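Local coordinates for protein stiv-a81 (PDB 3RKL) that is a small, mainly helical protein of a hyperthermophilic archaeal virus that packs against copies of itself, its role in the virus not being shown by its fold alone, at the interface of chains A and B and the interface of chains A and C. Residues are numbered along the deposited sequence; one frame, centred on the assembly and turned at random. Chains: chain A/B/C, Stiv-a81.

Chain A meets chain B through contact 1 and chain C through contacts 2 and 3, and each of these interfaces is two-fold symmetric. Between centres of C-alpha atoms, contacts 1 and 2 are about 13 Å apart, contacts 1 and 3 about 16 Å, and contacts 2 and 3 about 14 Å. A:Ile35 lies at the margin of both contacts with chain C, the polar anchor of contact 2 and the leucine core of contact 3. Helix 55-80 of chain A contributes to all three. One subunit can therefore hold two neighbours at once, consistent with the eight copies of the deposited assembly, which need not be the biological one.

Contact 1: the interface of chains A and B. Residues chain A 4, 61-62, 65-66; chain B 68-69, 72-73, 76.
A:His62 and B:Thr72 meet in a nearly straight hydrogen bond, ND1 of the imidazole to the hydroxyl OG1 at 2.9 Å with 171° at the hydrogen. The hydroxyl lies in the ring plane, at the imidazole edge. B:Thr72 OG1 stands between its own backbone N and carbonyl carbon (chi1 63°), from where it also donates to the carbonyl O of B:Ala69 at 2.9 Å. With the threonine proton used this way, ND1 would plausibly supply the hydrogen of the bond between chains, though hydrogens are not seen. Within chain A, CG1 of A:Ile66 lies 3.4 Å above the plane of the A:His62 ring, toward the rim, and limits the ring's rotation about CB-CG.

The tight packing surrounds this bond. B:Ser73 CB lies 3.5 Å from A:Ile4 CD1 and 3.6 Å from A:His62 CE1, so strand and helix of chain A share one serine. The methyl CG2 of B:Thr72 is 3.8 Å from both A:Ala65 CB and A:Leu61 CG. Contacts become looser away from the centre: A:Ile66 CD1 reaches B:Ala69 CB only at 4.1 Å, and B:Ile76 CG2 stays 4.4 Å from A:His62 CB.

The small residues A:Ala65 and B:Ala69 let helices 55-80 of the two chains come close as they cross with broadly opposing directions, while strand 3-9 of chain A flanks the crossing through A:Ile4.

Contact 2: the interface of chains A and C. Residues chain A 20, 28, 31, 35, 64; chain C 49-50.
C:Tyr49 reaches A:Asp28 and A:Asn31 from the loop joining helices 25-46 and 55-80 of chain C, where its phi of -119° departs from helical values and the backbone extends at C:Glu50. CG of C:Tyr49 lies anti to the carbonyl carbon (chi1 -64°), and the phenol points across to helix 25-46 of chain A.

Two hydrogen bonds grip its hydroxyl. C:Tyr49 OH donates to A:Asp28 OD1 at 2.7 Å, on the anti side of the carboxylate and somewhat out of its plane, while OD1 itself lies at the edge of the phenol ring. A:Asn31 ND2 donates to the same OH at 3.1 Å, close to its own amide plane and with 160° at the hydrogen. The hydroxyl is thus donor and acceptor at once, and the nearby carboxylate may polarise it.

Carbon contacts help position the ring. A:Phe20 brings its tip CZ above the plane, just beyond the CD2 side, 3.6 Å from C:Tyr49 CD2; the rings are inclined to one another and do not stack. At the opposite edge, in the ring plane, A:Asn31 CB is 3.9 Å from C:Tyr49 CE1. A:Ile35 CD1 lies beside C:Tyr49 CD1 at 4.0 Å, off the plane. A:Tyr64 points its hydroxyl toward C:Glu50, but that glutamate is poorly ordered and its contact doubtful.

The site fastens the interhelix loop of one subunit to strand 18-21 and helix 25-46 of another, and its symmetry twin probably secures the other end of the pair.

Contact 3: the interface of chains A and C. Residues chain A 35, 39, 42, 57; chain C 35, 38-39, 42, 57, 60.
Apolar packing dominates where A:Leu42 and C:Leu42 meet, their CD2 methyls 3.7 Å apart and their side chains crossing at about a right angle. In both, CG is anti to the backbone N (chi1 174° in A:Leu42 and -177° in C:Leu42), which carries the branches toward C:Leu39 and A:Leu39 respectively. The paired contacts are A:Leu39 CD2 to C:Leu42 CD2 at 3.5 Å, tighter than usual for methyls, and A:Leu42 CD2 to C:Leu39 CD2 at 3.6 Å. Their near equality reflects the two-fold symmetry.

A second apolar layer comes from A:Leu57 and C:Leu57. Their CD2 methyls are pressed to 3.5 Å, while A:Leu57 CD1 meets C:Leu60 CD1 tip to tip at 3.9 Å.

Polar groups contribute packing without bonding across the patch. C:Gln38 extends its chain beside A:Leu42 at the margin of the leucine cluster, with NE2 of the amide 3.5 Å from A:Leu42 CA.

A:Leu39, A:Leu42, C:Leu39 and C:Leu42 sit on helix 25-46, within the predicted coiled-coil stretch; A:Leu57 and C:Leu57, near the start of helix 55-80, also fall in it, and C:Leu60 lies just beyond. Each subunit thus packs the C-terminal part of helix 25-46 beside the start of helix 55-80, in a core consistent with a four-helix bundle.

Contact 1: the interface of chains A and B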
loop_
_atom_site.group_PDB
_atom_site.type_symbol
_atom_site.label_atom_id
_atom_site.label_comp_id
_atom_site.label_asym_id
_atom_site.label_seq_id
_atom_site.Cartn_x
_atom_site.Cartn_y
_atom_site.Cartn_z
ATOM N N ILE A 4 22.872 -13.254 22.665
ATOM C CA ILE A 4 23.282 -12.675 21.390
ATOM C C ILE A 4 24.142 -11.445 21.643
ATOM O O ILE A 4 23.742 -10.541 22.379
ATOM C CB ILE A 4 22.064 -12.219 20.549
ATOM C CG1 ILE A 4 21.160 -13.401 20.215
ATOM C CG2 ILE A 4 22.523 -11.549 19.269
ATOM C CD1 ILE A 4 19.783 -12.980 19.700
ATOM N N LEU A 61 17.434 -13.094 7.124
ATOM C CA LEU A 61 16.433 -12.489 7.997
ATOM C C LEU A 61 17.039 -12.076 9.328
ATOM O O LEU A 61 16.846 -10.946 9.802
ATOM C CB LEU A 61 15.262 -13.449 8.197
ATOM C CG LEU A 61 14.156 -13.003 9.156
ATOM C CD1 LEU A 61 13.560 -11.665 8.715
ATOM C CD2 LEU A 61 13.076 -14.050 9.275
ATOM N N HIS A 62 17.774 -13.005 9.936
ATOM C CA HIS A 62 18.389 -12.739 11.221
ATOM C C HIS A 62 19.479 -11.677 11.114
ATOM O O HIS A 62 19.549 -10.774 11.927
ATOM C CB HIS A 62 18.960 -14.018 11.820
ATOM C CG HIS A 62 19.673 -13.797 13.113
ATOM N ND1 HIS A 62 19.086 -13.149 14.177
ATOM C CD2 HIS A 62 20.921 -14.127 13.513
ATOM C CE1 HIS A 62 19.950 -13.080 15.174
ATOM N NE2 HIS A 62 21.065 -13.681 14.802
ATOM N N ALA A 65 17.996 -8.233 10.755
ATOM C CA ALA A 65 17.394 -7.845 12.031
ATOM C C ALA A 65 18.469 -7.408 13.038
ATOM O O ALA A 65 18.263 -6.480 13.823
ATOM C CB ALA A 65 16.553 -8.990 12.597
ATOM N N ILE A 66 19.619 -8.081 13.011
ATOM C CA ILE A 66 20.751 -7.713 13.868
ATOM C C ILE A 66 21.267 -6.308 13.484
ATOM O O ILE A 66 21.493 -5.464 14.358
ATOM C CB ILE A 66 21.873 -8.766 13.806
ATOM C CG1 ILE A 66 21.465 -10.026 14.583
ATOM C CG2 ILE A 66 23.203 -8.192 14.330
ATOM C CD1 ILE A 66 21.541 -9.894 16.108
ATOM N N LEU B 68 12.858 -7.892 17.835
ATOM C CA LEU B 68 12.890 -8.438 16.486
ATOM C C LEU B 68 14.175 -9.233 16.220
ATOM O O LEU B 68 14.128 -10.336 15.659
ATOM C CB LEU B 68 12.734 -7.292 15.496
ATOM C CG LEU B 68 12.709 -7.584 14.012
ATOM C CD1 LEU B 68 11.669 -8.683 13.664
ATOM C CD2 LEU B 68 12.439 -6.267 13.288
ATOM N N ALA B 69 15.321 -8.706 16.651
ATOM C CA ALA B 69 16.593 -9.426 16.485
ATOM C C ALA B 69 16.562 -10.742 17.263
ATOM O O ALA B 69 16.967 -11.797 16.742
ATOM C CB ALA B 69 17.776 -8.558 16.924
ATOM N N THR B 72 14.071 -13.270 15.439
ATOM C CA THR B 72 14.676 -13.905 14.271
ATOM C C THR B 72 15.741 -14.941 14.657
ATOM O O THR B 72 15.944 -15.903 13.942
ATOM C CB THR B 72 15.280 -12.888 13.292
ATOM O OG1 THR B 72 16.345 -12.174 13.927
ATOM C CG2 THR B 72 14.201 -11.925 12.784
ATOM N N SER B 73 16.410 -14.735 15.784
ATOM C CA SER B 73 17.374 -15.721 16.263
ATOM C C SER B 73 16.653 -17.001 16.638
ATOM O O SER B 73 17.081 -18.099 16.272
ATOM C CB SER B 73 18.151 -15.196 17.468
ATOM O OG SER B 73 19.177 -16.109 17.823
ATOM N N ILE B 76 15.522 -19.008 13.464
ATOM C CA ILE B 76 16.511 -19.806 12.737
ATOM C C ILE B 76 16.985 -21.010 13.542
ATOM O O ILE B 76 17.193 -22.086 12.982
ATOM C CB ILE B 76 17.709 -18.965 12.203
ATOM C CG1 ILE B 76 18.758 -19.899 11.584
ATOM C CG2 ILE B 76 18.339 -18.125 13.277
ATOM C CD1 ILE B 76 19.749 -19.175 10.721
#

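Contact 2: the interface of chains A and C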
loop_
_atom_site.group_PDB
_atom_site.type_symbol
_atom_site.label_atom_id
_atom_site.label_comp_id
_atom_site.label_asym_id
_atom_site.label_seq_id
_atom_site.Cartn_x
_atom_site.Cartn_y
_atom_site.Cartn_z
ATOM N N PHE A 20 28.962 -4.562 8.714
ATOM C CA PHE A 20 27.902 -3.800 8.044
ATOM C C PHE A 20 27.973 -2.323 8.421
ATOM O O PHE A 20 27.854 -1.975 9.594
ATOM C CB PHE A 20 26.539 -4.365 8.423
ATOM C CG PHE A 20 25.407 -3.846 7.586
ATOM C CD1 PHE A 20 25.128 -4.415 6.350
ATOM C CD2 PHE A 20 24.604 -2.810 8.037
ATOM C CE1 PHE A 20 24.073 -3.949 5.578
ATOM C CE2 PHE A 20 23.555 -2.339 7.265
ATOM C CZ PHE A 20 23.292 -2.913 6.035
ATOM N N ASP A 28 18.463 4.185 6.726
ATOM C CA ASP A 28 18.888 2.794 6.901
ATOM C C ASP A 28 17.939 2.017 7.812
ATOM O O ASP A 28 17.640 0.843 7.570
ATOM C CB ASP A 28 20.311 2.733 7.482
ATOM C CG ASP A 28 21.386 3.180 6.491
ATOM O OD1 ASP A 28 21.200 3.065 5.255
ATOM O OD2 ASP A 28 22.433 3.649 6.966
ATOM N N ASN A 31 14.839 1.251 5.760
ATOM C CA ASN A 31 15.176 0.260 4.730
ATOM C C ASN A 31 15.392 -1.140 5.307
ATOM O O ASN A 31 14.916 -2.141 4.748
ATOM C CB ASN A 31 16.413 0.685 3.958
ATOM C CG ASN A 31 16.183 1.904 3.087
ATOM O OD1 ASN A 31 15.043 2.267 2.786
ATOM N ND2 ASN A 31 17.281 2.550 2.664
ATOM N N ILE A 35 13.284 -4.606 4.678
ATOM C CA ILE A 35 13.948 -5.838 4.247
ATOM C C ILE A 35 13.574 -7.005 5.160
ATOM O O ILE A 35 13.262 -8.103 4.695
ATOM C CB ILE A 35 15.488 -5.640 4.147
ATOM C CG1 ILE A 35 15.817 -4.793 2.922
ATOM C CG2 ILE A 35 16.222 -6.990 4.112
ATOM C CD1 ILE A 35 17.187 -4.134 2.967
ATOM N N TYR A 64 19.897 -9.212 8.940
ATOM C CA TYR A 64 19.358 -7.860 8.746
ATOM C C TYR A 64 18.641 -7.347 9.997
ATOM O O TYR A 64 18.714 -6.167 10.296
ATOM C CB TYR A 64 18.516 -7.783 7.467
ATOM C CG TYR A 64 19.406 -7.536 6.281
ATOM C CD1 TYR A 64 19.655 -6.240 5.854
ATOM C CD2 TYR A 64 20.065 -8.578 5.636
ATOM C CE1 TYR A 64 20.497 -5.976 4.799
ATOM C CE2 TYR A 64 20.928 -8.321 4.572
ATOM C CZ TYR A 64 21.142 -7.009 4.171
ATOM O OH TYR A 64 21.979 -6.723 3.125
ATOM N N TYR C 49 22.383 -2.384 -0.395
ATOM C CA TYR C 49 23.365 -2.732 0.640
ATOM C C TYR C 49 24.347 -3.822 0.219
ATOM O O TYR C 49 25.532 -3.765 0.563
ATOM C CB TYR C 49 22.647 -3.148 1.921
ATOM C CG TYR C 49 21.864 -2.006 2.503
ATOM C CD1 TYR C 49 20.484 -1.939 2.360
ATOM C CD2 TYR C 49 22.506 -0.957 3.147
ATOM C CE1 TYR C 49 19.769 -0.883 2.859
ATOM C CE2 TYR C 49 21.790 0.107 3.652
ATOM C CZ TYR C 49 20.420 0.137 3.512
ATOM O OH TYR C 49 19.703 1.196 4.009
ATOM N N GLU C 50 23.842 -4.810 -0.506
ATOM C CA GLU C 50 24.646 -5.929 -0.952
ATOM C C GLU C 50 25.230 -5.595 -2.318
ATOM O O GLU C 50 24.493 -5.437 -3.300
ATOM C CB GLU C 50 23.806 -7.209 -1.010
ATOM C CG GLU C 50 23.225 -7.612 0.347
ATOM C CD GLU C 50 23.246 -9.118 0.591
ATOM O OE1 GLU C 50 22.847 -9.884 -0.315
ATOM O OE2 GLU C 50 23.658 -9.534 1.696
#

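Contact 3: the interface of chains A and C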
loop_
_atom_site.group_PDB
_atom_site.type_symbol
_atom_site.label_atom_id
_atom_site.label_comp_id
_atom_site.label_asym_id
_atom_site.label_seq_id
_atom_site.Cartn_x
_atom_site.Cartn_y
_atom_site.Cartn_z
ATOM N N ILE A 35 13.284 -4.606 4.678
ATOM C CA ILE A 35 13.948 -5.838 4.247
ATOM C C ILE A 35 13.574 -7.005 5.160
ATOM O O ILE A 35 13.262 -8.103 4.695
ATOM C CB ILE A 35 15.488 -5.640 4.147
ATOM C CG1 ILE A 35 15.817 -4.793 2.922
ATOM C CG2 ILE A 35 16.222 -6.990 4.112
ATOM C CD1 ILE A 35 17.187 -4.134 2.967
ATOM N N LEU A 39 11.558 -10.283 3.955
ATOM C CA LEU A 39 12.130 -11.625 4.118
ATOM C C LEU A 39 11.173 -12.538 4.872
ATOM O O LEU A 39 10.925 -13.686 4.474
ATOM C CB LEU A 39 13.498 -11.578 4.830
ATOM C CG LEU A 39 14.671 -11.313 3.884
ATOM C CD1 LEU A 39 15.861 -10.710 4.630
ATOM C CD2 LEU A 39 15.074 -12.600 3.175
ATOM N N LEU A 42 8.252 -13.437 2.645
ATOM C CA LEU A 42 8.677 -14.360 1.586
ATOM C C LEU A 42 8.800 -15.785 2.132
ATOM O O LEU A 42 8.387 -16.735 1.490
ATOM C CB LEU A 42 10.012 -13.910 0.999
ATOM C CG LEU A 42 10.642 -14.857 -0.024
ATOM C CD1 LEU A 42 9.735 -15.076 -1.245
ATOM C CD2 LEU A 42 11.997 -14.310 -0.436
ATOM N N LEU A 57 17.670 -17.969 3.572
ATOM C CA LEU A 57 16.646 -16.946 3.826
ATOM C C LEU A 57 16.492 -16.646 5.316
ATOM O O LEU A 57 16.371 -15.481 5.694
ATOM C CB LEU A 57 15.290 -17.320 3.204
ATOM C CG LEU A 57 15.228 -17.297 1.667
ATOM C CD1 LEU A 57 13.817 -17.615 1.205
ATOM C CD2 LEU A 57 15.658 -15.954 1.106
ATOM N N ILE C 35 4.892 -14.820 -5.292
ATOM C CA ILE C 35 6.246 -15.204 -4.892
ATOM C C ILE C 35 7.322 -14.588 -5.802
ATOM O O ILE C 35 8.321 -14.052 -5.314
ATOM C CB ILE C 35 6.384 -16.742 -4.814
ATOM C CG1 ILE C 35 5.638 -17.296 -3.591
ATOM C CG2 ILE C 35 7.866 -17.161 -4.798
ATOM C CD1 ILE C 35 5.321 -18.800 -3.665
ATOM N N GLN C 38 7.536 -10.936 -4.927
ATOM C CA GLN C 38 8.220 -10.773 -3.633
ATOM C C GLN C 38 9.738 -10.950 -3.756
ATOM O O GLN C 38 10.509 -10.174 -3.182
ATOM C CB GLN C 38 7.609 -11.719 -2.594
ATOM C CG GLN C 38 6.234 -11.226 -2.173
ATOM C CD GLN C 38 5.553 -12.044 -1.107
ATOM O OE1 GLN C 38 4.365 -12.345 -1.231
ATOM N NE2 GLN C 38 6.269 -12.372 -0.034
ATOM N N LEU C 39 10.161 -11.941 -4.527
ATOM C CA LEU C 39 11.589 -12.198 -4.757
ATOM C C LEU C 39 12.232 -11.022 -5.474
ATOM O O LEU C 39 13.271 -10.512 -5.053
ATOM C CB LEU C 39 11.803 -13.503 -5.518
ATOM C CG LEU C 39 11.615 -14.763 -4.683
ATOM C CD1 LEU C 39 11.286 -15.972 -5.607
ATOM C CD2 LEU C 39 12.824 -15.042 -3.832
ATOM N N LEU C 42 12.430 -7.934 -3.152
ATOM C CA LEU C 42 13.469 -8.137 -2.130
ATOM C C LEU C 42 14.852 -7.928 -2.708
ATOM O O LEU C 42 15.693 -7.224 -2.112
ATOM C CB LEU C 42 13.379 -9.529 -1.507
ATOM C CG LEU C 42 14.368 -9.838 -0.388
ATOM C CD1 LEU C 42 14.311 -8.829 0.759
ATOM C CD2 LEU C 42 14.114 -11.283 0.109
ATOM N N LEU C 57 18.732 -15.925 -4.144
ATOM C CA LEU C 57 17.471 -15.236 -4.439
ATOM C C LEU C 57 17.179 -15.289 -5.947
ATOM O O LEU C 57 16.058 -15.528 -6.341
ATOM C CB LEU C 57 17.490 -13.784 -3.927
ATOM C CG LEU C 57 17.329 -13.579 -2.414
ATOM C CD1 LEU C 57 17.315 -12.087 -2.069
ATOM C CD2 LEU C 57 16.056 -14.242 -1.895
ATOM N N LEU C 60 16.031 -18.828 -6.811
ATOM C CA LEU C 60 14.638 -19.014 -6.424
ATOM C C LEU C 60 13.734 -18.296 -7.402
ATOM O O LEU C 60 12.703 -18.838 -7.805
ATOM C CB LEU C 60 14.352 -18.476 -5.004
ATOM C CG LEU C 60 14.752 -19.347 -3.825
ATOM C CD1 LEU C 60 14.639 -18.571 -2.506
ATOM C CD2 LEU C 60 13.913 -20.607 -3.792
#